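Local structure of histidine--tRNA ligase (Thermus thermophilus HB27, 4RDX) at residues 83-88 with 128-133; 147-152 with 307-312. The protein catalyses the ATP-dependent attachment of L-histidine to its cognate tRNA(His), releasing AMP and diphosphate, and works as a class II homodimer. All blocks are in the same frame, centred on the assembly; numbering follows the deposited sequence.

Interaction 1: residues 83-88 with 128-133; sequences EGTAAM and QVNYEA. With HIS (histidine), chain D; AMP (adenosine monophosphate), chain C.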
loop_
_atom_site.group_PDB
_atom_site.type_symbol
_atom_site.label_atom_id
_atom_site.label_comp_id
_atom_site.label_asym_id
_atom_site.label_seq_id
_atom_site.Cartn_x
_atom_site.Cartn_y
_atom_site.Cartn_z
ATOM N N GLU A 83 -7.369 -14.002 2.592
ATOM C CA GLU A 83 -8.490 -13.185 3.057
ATOM C C GLU A 83 -8.068 -12.242 4.182
ATOM O O GLU A 83 -7.027 -12.435 4.808
ATOM C CB GLU A 83 -9.644 -14.072 3.528
ATOM C CG GLU A 83 -9.244 -15.120 4.556
ATOM C CD GLU A 83 -10.066 -15.038 5.829
ATOM O OE1 GLU A 83 -10.215 -16.074 6.513
ATOM O OE2 GLU A 83 -10.561 -13.937 6.148
ATOM N N GLY A 84 -8.885 -11.226 4.437
ATOM C CA GLY A 84 -8.565 -10.237 5.450
ATOM C C GLY A 84 -9.047 -10.595 6.845
ATOM O O GLY A 84 -8.280 -10.519 7.808
ATOM N N THR A 85 -10.315 -10.993 6.940
ATOM C CA THR A 85 -11.027 -11.177 8.212
ATOM C C THR A 85 -10.270 -11.918 9.316
ATOM O O THR A 85 -10.091 -11.392 10.420
ATOM C CB THR A 85 -12.372 -11.897 7.988
ATOM O OG1 THR A 85 -13.191 -11.117 7.110
ATOM C CG2 THR A 85 -13.099 -12.097 9.308
ATOM N N ALA A 86 -9.841 -13.138 9.016
ATOM C CA ALA A 86 -9.128 -13.964 9.986
ATOM C C ALA A 86 -7.875 -13.262 10.504
ATOM O O ALA A 86 -7.565 -13.322 11.694
ATOM C CB ALA A 86 -8.770 -15.307 9.376
ATOM N N ALA A 87 -7.165 -12.591 9.603
ATOM C CA ALA A 87 -5.955 -11.869 9.973
ATOM C C ALA A 87 -6.270 -10.727 10.936
ATOM O O ALA A 87 -5.530 -10.487 11.893
ATOM C CB ALA A 87 -5.237 -11.354 8.732
ATOM N N MET A 88 -7.378 -10.032 10.693
ATOM C CA MET A 88 -7.775 -8.930 11.564
ATOM C C MET A 88 -8.248 -9.411 12.930
ATOM O O MET A 88 -8.054 -8.723 13.934
ATOM C CB MET A 88 -8.833 -8.045 10.901
ATOM C CG MET A 88 -8.244 -6.964 10.006
ATOM S SD MET A 88 -9.491 -6.212 8.950
ATOM C CE MET A 88 -10.102 -7.674 8.124
ATOM N N GLN A 128 -7.974 -5.806 -1.801
ATOM C CA GLN A 128 -9.223 -5.797 -1.059
ATOM C C GLN A 128 -9.285 -4.663 -0.052
ATOM O O GLN A 128 -8.258 -4.213 0.468
ATOM C CB GLN A 128 -9.414 -7.129 -0.331
ATOM C CG GLN A 128 -10.545 -7.987 -0.858
ATOM C CD GLN A 128 -10.647 -9.310 -0.123
ATOM O OE1 GLN A 128 -10.077 -9.476 0.957
ATOM N NE2 GLN A 128 -11.367 -10.262 -0.707
ATOM N N VAL A 129 -10.503 -4.195 0.202
ATOM C CA VAL A 129 -10.760 -3.357 1.363
ATOM C C VAL A 129 -11.641 -4.148 2.316
ATOM O O VAL A 129 -12.652 -4.718 1.912
ATOM C CB VAL A 129 -11.454 -2.036 1.001
ATOM C CG1 VAL A 129 -11.757 -1.230 2.262
ATOM C CG2 VAL A 129 -10.597 -1.234 0.042
ATOM N N ASN A 130 -11.233 -4.184 3.578
ATOM C CA ASN A 130 -11.892 -4.967 4.606
ATOM C C ASN A 130 -12.321 -4.088 5.764
ATOM O O ASN A 130 -11.618 -3.147 6.134
ATOM C CB ASN A 130 -10.944 -6.042 5.136
ATOM C CG ASN A 130 -10.895 -7.268 4.255
ATOM O OD1 ASN A 130 -11.493 -8.296 4.573
ATOM N ND2 ASN A 130 -10.176 -7.173 3.144
ATOM N N TYR A 131 -13.480 -4.410 6.327
ATOM C CA TYR A 131 -14.001 -3.751 7.513
ATOM C C TYR A 131 -14.470 -4.820 8.484
ATOM O O TYR A 131 -15.130 -5.772 8.076
ATOM C CB TYR A 131 -15.182 -2.852 7.143
ATOM C CG TYR A 131 -15.984 -2.369 8.332
ATOM C CD1 TYR A 131 -15.574 -1.261 9.061
ATOM C CD2 TYR A 131 -17.156 -3.013 8.720
ATOM C CE1 TYR A 131 -16.298 -0.808 10.144
ATOM C CE2 TYR A 131 -17.888 -2.570 9.805
ATOM C CZ TYR A 131 -17.454 -1.465 10.513
ATOM O OH TYR A 131 -18.176 -1.012 11.593
ATOM N N GLU A 132 -14.123 -4.670 9.759
ATOM C CA GLU A 132 -14.622 -5.556 10.808
ATOM C C GLU A 132 -15.072 -4.783 12.042
ATOM O O GLU A 132 -14.399 -3.868 12.501
ATOM C CB GLU A 132 -13.566 -6.587 11.220
ATOM C CG GLU A 132 -13.066 -7.476 10.098
ATOM C CD GLU A 132 -14.173 -8.259 9.420
ATOM O OE1 GLU A 132 -15.165 -8.606 10.095
ATOM O OE2 GLU A 132 -14.053 -8.524 8.205
ATOM N N ALA A 133 -16.231 -5.159 12.563
ATOM C CA ALA A 133 -16.693 -4.697 13.858
ATOM C C ALA A 133 -16.675 -5.905 14.778
ATOM O O ALA A 133 -17.385 -6.897 14.541
ATOM C CB ALA A 133 -18.085 -4.113 13.756
HETATM N N HIS D . -15.787 -13.308 2.025
HETATM C CA HIS D . -16.133 -12.849 3.364
HETATM C C HIS D . -17.642 -12.693 3.466
HETATM O O HIS D . -18.213 -12.737 4.553
HETATM C CB HIS D . -15.429 -11.522 3.664
HETATM C CG HIS D . -15.690 -10.998 5.049
HETATM N ND1 HIS D . -16.354 -11.713 6.011
HETATM C CD2 HIS D . -15.367 -9.808 5.605
HETATM C CE1 HIS D . -16.434 -11.000 7.112
HETATM N NE2 HIS D . -15.840 -9.834 6.903
HETATM O OXT HIS D . -18.323 -12.521 2.455
HETATM P P AMP C . -14.601 -12.960 -0.852
HETATM O O1P AMP C . -13.374 -13.004 0.028
HETATM O O2P AMP C . -14.715 -14.128 -1.798
HETATM O O3P AMP C . -15.869 -12.607 -0.118
HETATM O "O5'" AMP C . -14.320 -11.700 -1.782
HETATM C "C5'" AMP C . -14.929 -10.443 -1.526
HETATM C "C4'" AMP C . -14.777 -9.524 -2.711
HETATM O "O4'" AMP C . -13.374 -9.450 -3.072
HETATM C "C3'" AMP C . -15.479 -9.984 -3.982
HETATM O "O3'" AMP C . -16.835 -9.577 -4.035
HETATM C "C2'" AMP C . -14.622 -9.389 -5.094
HETATM O "O2'" AMP C . -14.969 -8.032 -5.325
HETATM C "C1'" AMP C . -13.226 -9.437 -4.474
HETATM N N9 AMP C . -12.480 -10.647 -4.869
HETATM C C8 AMP C . -12.555 -11.846 -4.260
HETATM N N7 AMP C . -11.740 -12.756 -4.856
HETATM C C5 AMP C . -11.119 -12.129 -5.875
HETATM C C6 AMP C . -10.137 -12.505 -6.919
HETATM N N6 AMP C . -9.628 -13.760 -6.992
HETATM N N1 AMP C . -9.751 -11.548 -7.793
HETATM C C2 AMP C . -10.248 -10.299 -7.733
HETATM N N3 AMP C . -11.142 -9.888 -6.818
HETATM C C4 AMP C . -11.611 -10.742 -5.879
#

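Interaction 2: residues 147-152 with 307-312; sequences VLLYEC and FAFGVE. With AMP (adenosine monophosphate), chain C; HIS (histidine), chain D.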
loop_
_atom_site.group_PDB
_atom_site.type_symbol
_atom_site.label_atom_id
_atom_site.label_comp_id
_atom_site.label_asym_id
_atom_site.label_seq_id
_atom_site.Cartn_x
_atom_site.Cartn_y
_atom_site.Cartn_z
ATOM N N VAL A 147 -24.621 -0.617 5.458
ATOM C CA VAL A 147 -24.654 0.800 5.098
ATOM C C VAL A 147 -23.285 1.333 4.675
ATOM O O VAL A 147 -23.181 2.083 3.712
ATOM C CB VAL A 147 -25.218 1.662 6.245
ATOM C CG1 VAL A 147 -24.990 3.139 5.972
ATOM C CG2 VAL A 147 -26.700 1.373 6.448
ATOM N N LEU A 148 -22.243 0.931 5.396
ATOM C CA LEU A 148 -20.876 1.356 5.106
ATOM C C LEU A 148 -20.393 0.859 3.746
ATOM O O LEU A 148 -19.762 1.611 3.006
ATOM C CB LEU A 148 -19.922 0.882 6.206
ATOM C CG LEU A 148 -19.928 1.670 7.516
ATOM C CD1 LEU A 148 -18.987 1.039 8.530
ATOM C CD2 LEU A 148 -19.551 3.120 7.261
ATOM N N LEU A 149 -20.673 -0.404 3.422
ATOM C CA LEU A 149 -20.318 -0.938 2.100
ATOM C C LEU A 149 -21.037 -0.142 1.009
ATOM O O LEU A 149 -20.407 0.458 0.104
ATOM C CB LEU A 149 -20.670 -2.426 2.010
ATOM C CG LEU A 149 -20.301 -3.194 0.740
ATOM C CD1 LEU A 149 -18.889 -2.880 0.331
ATOM C CD2 LEU A 149 -20.450 -4.690 0.949
ATOM N N TYR A 150 -22.362 -0.128 1.131
ATOM C CA TYR A 150 -23.239 0.637 0.252
ATOM C C TYR A 150 -22.721 2.060 0.013
ATOM O O TYR A 150 -22.704 2.540 -1.121
ATOM C CB TYR A 150 -24.641 0.679 0.866
ATOM C CG TYR A 150 -25.726 1.204 -0.046
ATOM C CD1 TYR A 150 -26.111 0.496 -1.177
ATOM C CD2 TYR A 150 -26.384 2.394 0.238
ATOM C CE1 TYR A 150 -27.110 0.966 -2.011
ATOM C CE2 TYR A 150 -27.386 2.872 -0.591
ATOM C CZ TYR A 150 -27.743 2.153 -1.713
ATOM O OH TYR A 150 -28.738 2.622 -2.540
ATOM N N GLU A 151 -22.269 2.708 1.085
ATOM C CA GLU A 151 -21.863 4.112 1.056
ATOM C C GLU A 151 -20.460 4.326 0.505
ATOM O O GLU A 151 -20.186 5.369 -0.073
ATOM C CB GLU A 151 -21.988 4.736 2.452
ATOM C CG GLU A 151 -21.843 6.258 2.497
ATOM C CD GLU A 151 -22.984 6.990 1.809
ATOM O OE1 GLU A 151 -24.020 6.354 1.523
ATOM O OE2 GLU A 151 -22.845 8.204 1.555
ATOM N N CYS A 152 -19.570 3.357 0.702
ATOM C CA CYS A 152 -18.276 3.394 0.034
ATOM C C CYS A 152 -18.533 3.434 -1.467
ATOM O O CYS A 152 -18.121 4.382 -2.170
ATOM C CB CYS A 152 -17.435 2.163 0.387
ATOM S SG CYS A 152 -16.753 2.131 2.064
ATOM N N PHE A 307 -17.149 -6.792 6.192
ATOM C CA PHE A 307 -17.216 -6.992 4.752
ATOM C C PHE A 307 -15.878 -6.793 4.061
ATOM O O PHE A 307 -14.950 -6.211 4.624
ATOM C CB PHE A 307 -18.270 -6.073 4.130
ATOM C CG PHE A 307 -17.954 -4.604 4.244
ATOM C CD1 PHE A 307 -17.088 -3.991 3.349
ATOM C CD2 PHE A 307 -18.534 -3.838 5.239
ATOM C CE1 PHE A 307 -16.802 -2.640 3.440
ATOM C CE2 PHE A 307 -18.265 -2.478 5.341
ATOM C CZ PHE A 307 -17.383 -1.884 4.445
ATOM N N ALA A 308 -15.790 -7.293 2.837
ATOM C CA ALA A 308 -14.627 -7.066 1.994
ATOM C C ALA A 308 -15.091 -6.796 0.573
ATOM O O ALA A 308 -16.064 -7.393 0.117
ATOM C CB ALA A 308 -13.696 -8.266 2.031
ATOM N N PHE A 309 -14.423 -5.872 -0.114
ATOM C CA PHE A 309 -14.699 -5.660 -1.533
ATOM C C PHE A 309 -13.432 -5.563 -2.383
ATOM O O PHE A 309 -12.344 -5.267 -1.864
ATOM C CB PHE A 309 -15.666 -4.486 -1.780
ATOM C CG PHE A 309 -15.067 -3.119 -1.589
ATOM C CD1 PHE A 309 -14.208 -2.571 -2.535
ATOM C CD2 PHE A 309 -15.427 -2.348 -0.497
ATOM C CE1 PHE A 309 -13.683 -1.302 -2.366
ATOM C CE2 PHE A 309 -14.913 -1.077 -0.325
ATOM C CZ PHE A 309 -14.039 -0.553 -1.259
ATOM N N GLY A 310 -13.585 -5.823 -3.681
ATOM C CA GLY A 310 -12.455 -5.849 -4.594
ATOM C C GLY A 310 -12.252 -4.550 -5.345
ATOM O O GLY A 310 -13.113 -4.137 -6.124
ATOM N N VAL A 311 -11.103 -3.920 -5.116
ATOM C CA VAL A 311 -10.759 -2.646 -5.745
ATOM C C VAL A 311 -10.805 -2.722 -7.277
ATOM O O VAL A 311 -11.276 -1.797 -7.945
ATOM C CB VAL A 311 -9.357 -2.177 -5.288
ATOM C CG1 VAL A 311 -8.980 -0.874 -5.966
ATOM C CG2 VAL A 311 -9.320 -2.029 -3.766
ATOM N N GLU A 312 -10.336 -3.842 -7.821
ATOM C CA GLU A 312 -10.366 -4.072 -9.262
ATOM C C GLU A 312 -11.789 -4.054 -9.825
ATOM O O GLU A 312 -12.077 -3.335 -10.788
ATOM C CB GLU A 312 -9.684 -5.395 -9.626
ATOM C CG GLU A 312 -8.171 -5.392 -9.507
ATOM C CD GLU A 312 -7.697 -5.618 -8.083
ATOM O OE1 GLU A 312 -8.545 -5.927 -7.217
ATOM O OE2 GLU A 312 -6.477 -5.493 -7.833
HETATM P P AMP C . -14.601 -12.960 -0.852
HETATM O O1P AMP C . -13.374 -13.004 0.028
HETATM O O2P AMP C . -14.715 -14.128 -1.798
HETATM O O3P AMP C . -15.869 -12.607 -0.118
HETATM O "O5'" AMP C . -14.320 -11.700 -1.782
HETATM C "C5'" AMP C . -14.929 -10.443 -1.526
HETATM C "C4'" AMP C . -14.777 -9.524 -2.711
HETATM O "O4'" AMP C . -13.374 -9.450 -3.072
HETATM C "C3'" AMP C . -15.479 -9.984 -3.982
HETATM O "O3'" AMP C . -16.835 -9.577 -4.035
HETATM C "C2'" AMP C . -14.622 -9.389 -5.094
HETATM O "O2'" AMP C . -14.969 -8.032 -5.325
HETATM C "C1'" AMP C . -13.226 -9.437 -4.474
HETATM N N9 AMP C . -12.480 -10.647 -4.869
HETATM C C8 AMP C . -12.555 -11.846 -4.260
HETATM N N7 AMP C . -11.740 -12.756 -4.856
HETATM C C5 AMP C . -11.119 -12.129 -5.875
HETATM C C6 AMP C . -10.137 -12.505 -6.919
HETATM N N6 AMP C . -9.628 -13.760 -6.992
HETATM N N1 AMP C . -9.751 -11.548 -7.793
HETATM C C2 AMP C . -10.248 -10.299 -7.733
HETATM N N3 AMP C . -11.142 -9.888 -6.818
HETATM C C4 AMP C . -11.611 -10.742 -5.879
HETATM N N HIS D . -15.787 -13.308 2.025
HETATM C CA HIS D . -16.133 -12.849 3.364
HETATM C C HIS D . -17.642 -12.693 3.466
HETATM O O HIS D . -18.213 -12.737 4.553
HETATM C CB HIS D . -15.429 -11.522 3.664
HETATM C CG HIS D . -15.690 -10.998 5.049
HETATM N ND1 HIS D . -16.354 -11.713 6.011
HETATM C CD2 HIS D . -15.367 -9.808 5.605
HETATM C CE1 HIS D . -16.434 -11.000 7.112
HETATM N NE2 HIS D . -15.840 -9.834 6.903
HETATM O OXT HIS D . -18.323 -12.521 2.455
#

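Interaction 1: residues 83-88 with 128-133
Two donors converge on E132 OE2: the hydroxyl of T85 and the imidazole of the bound histidine. T85 OG1 gives its hydrogen to E132 OE2 at 2.9 Å, coming from above the carboxylate plane, 53° out of it. The ligand's NE2 lies 2.6 Å from E132 OE2, but its N-H is poorly aimed, and this hydrogen bond is weak. The other carboxylate oxygen, OE1, is bound by the hydroxyl of Y290, so both oxygens of the buried carboxylate have partners. The T85 hydroxyl reaches E132 because OG1 stands anti to the carbonyl carbon (chi1 -60°), while the methyl CG2 packs against the carboxylate end, the two side chains crossing at about a right angle. M88, one helical turn further on, brings its methyl down onto the strand; the thioether bends at its last torsion, and CE lies 3.5 Å from N130 CB and 3.6 Å from E132 CG, across the stem of the acid. With an alanine at E132, the T85 hydroxyl and the imidazole would probably lose their shared acceptor, and a gap would be likely beside the M88 methyl. Where G84 passes the strand, its CA sits 3.6 Å from N130 OD1, so the backbone packs directly on the asparagine. The N130 amide in turn donates through ND2 to Q128 OE1 at 3.2 Å, a nearly straight N-H bond, made from above the carbonyl plane, which probably helps hold the Q128 amide with NE2 toward AMP O4', 3.2 Å away. Within 83-88, E83 OE2 accepts from A86 N, a capping bond at the start of the helix. Side chains from one face of an antiparallel strand, closed over by a helix start, thus line the histidine and adenylate pockets of a class II synthetase catalytic domain.

Interaction 2: residues 147-152 with 307-312
F307, L149 and F309 carry most of this contact, in which helix 147-152 lies against strand 307-310 with its axis 9.6 Å away and running nearly the same way, 20° apart. The F307 ring lies under the first turn of the segment. L149 CB sits directly above the ring centre, 3.9 Å from the centroid, in a CH-pi contact over the face. From there the leucine, with CG anti to its backbone N (chi1 -176°), extends past the ring in the direction opposite to the phenylalanine side chain. Its two methyls divide the work: CD2 rests near the root of F307, while CD1 touches both aromatic residues, 3.7 Å from F307 CD1 and 3.6 Å from F309 CD2. L148 adds its CB at 3.8 Å from F307 CE2, meeting the ring obliquely. One turn further along, C152 brings CB to 4.2 Å from F309 CE2, a looser approach that continues the apolar row. Both phenylalanines point toward the helix because alternate residues of a strand face the same way; A308 between them points away, and its CB lies 4.0 Å from CB of the bound histidine. The strand thus has two unlike faces, one packed on the helix and the other on the substrates. At its end, G310 N makes a weak hydrogen bond to AMP O2', 3.1 Å away. Beyond the two segments, Y131 meets the F307 ring, and F271 and V273 of strand 269-275 pack on L149. No hydrogen bond joins helix and strand, so their fit rests on the shape of buried hydrocarbon and aromatic surfaces.

Overall arrangement
The two contacts lie 12 Å apart between centres on neighbouring strands of the mixed sheet of the catalytic domain. Strand 125-134 carries half of interaction 1 and strand 304-310 half of interaction 2; they run antiparallel, with probable backbone hydrogen bonds from Y131 N to F307 O and from F309 N to V129 O. Along the chain interaction 1 closes before interaction 2 opens, and strand 125-134 is followed directly by helix 139-156. Helix 85-94 approaches the substrate side of the sheet and helix 139-156 the opposite side. Both contacts touch histidine and AMP, so the active site of this class II enzyme is assembled from segments distant in sequence.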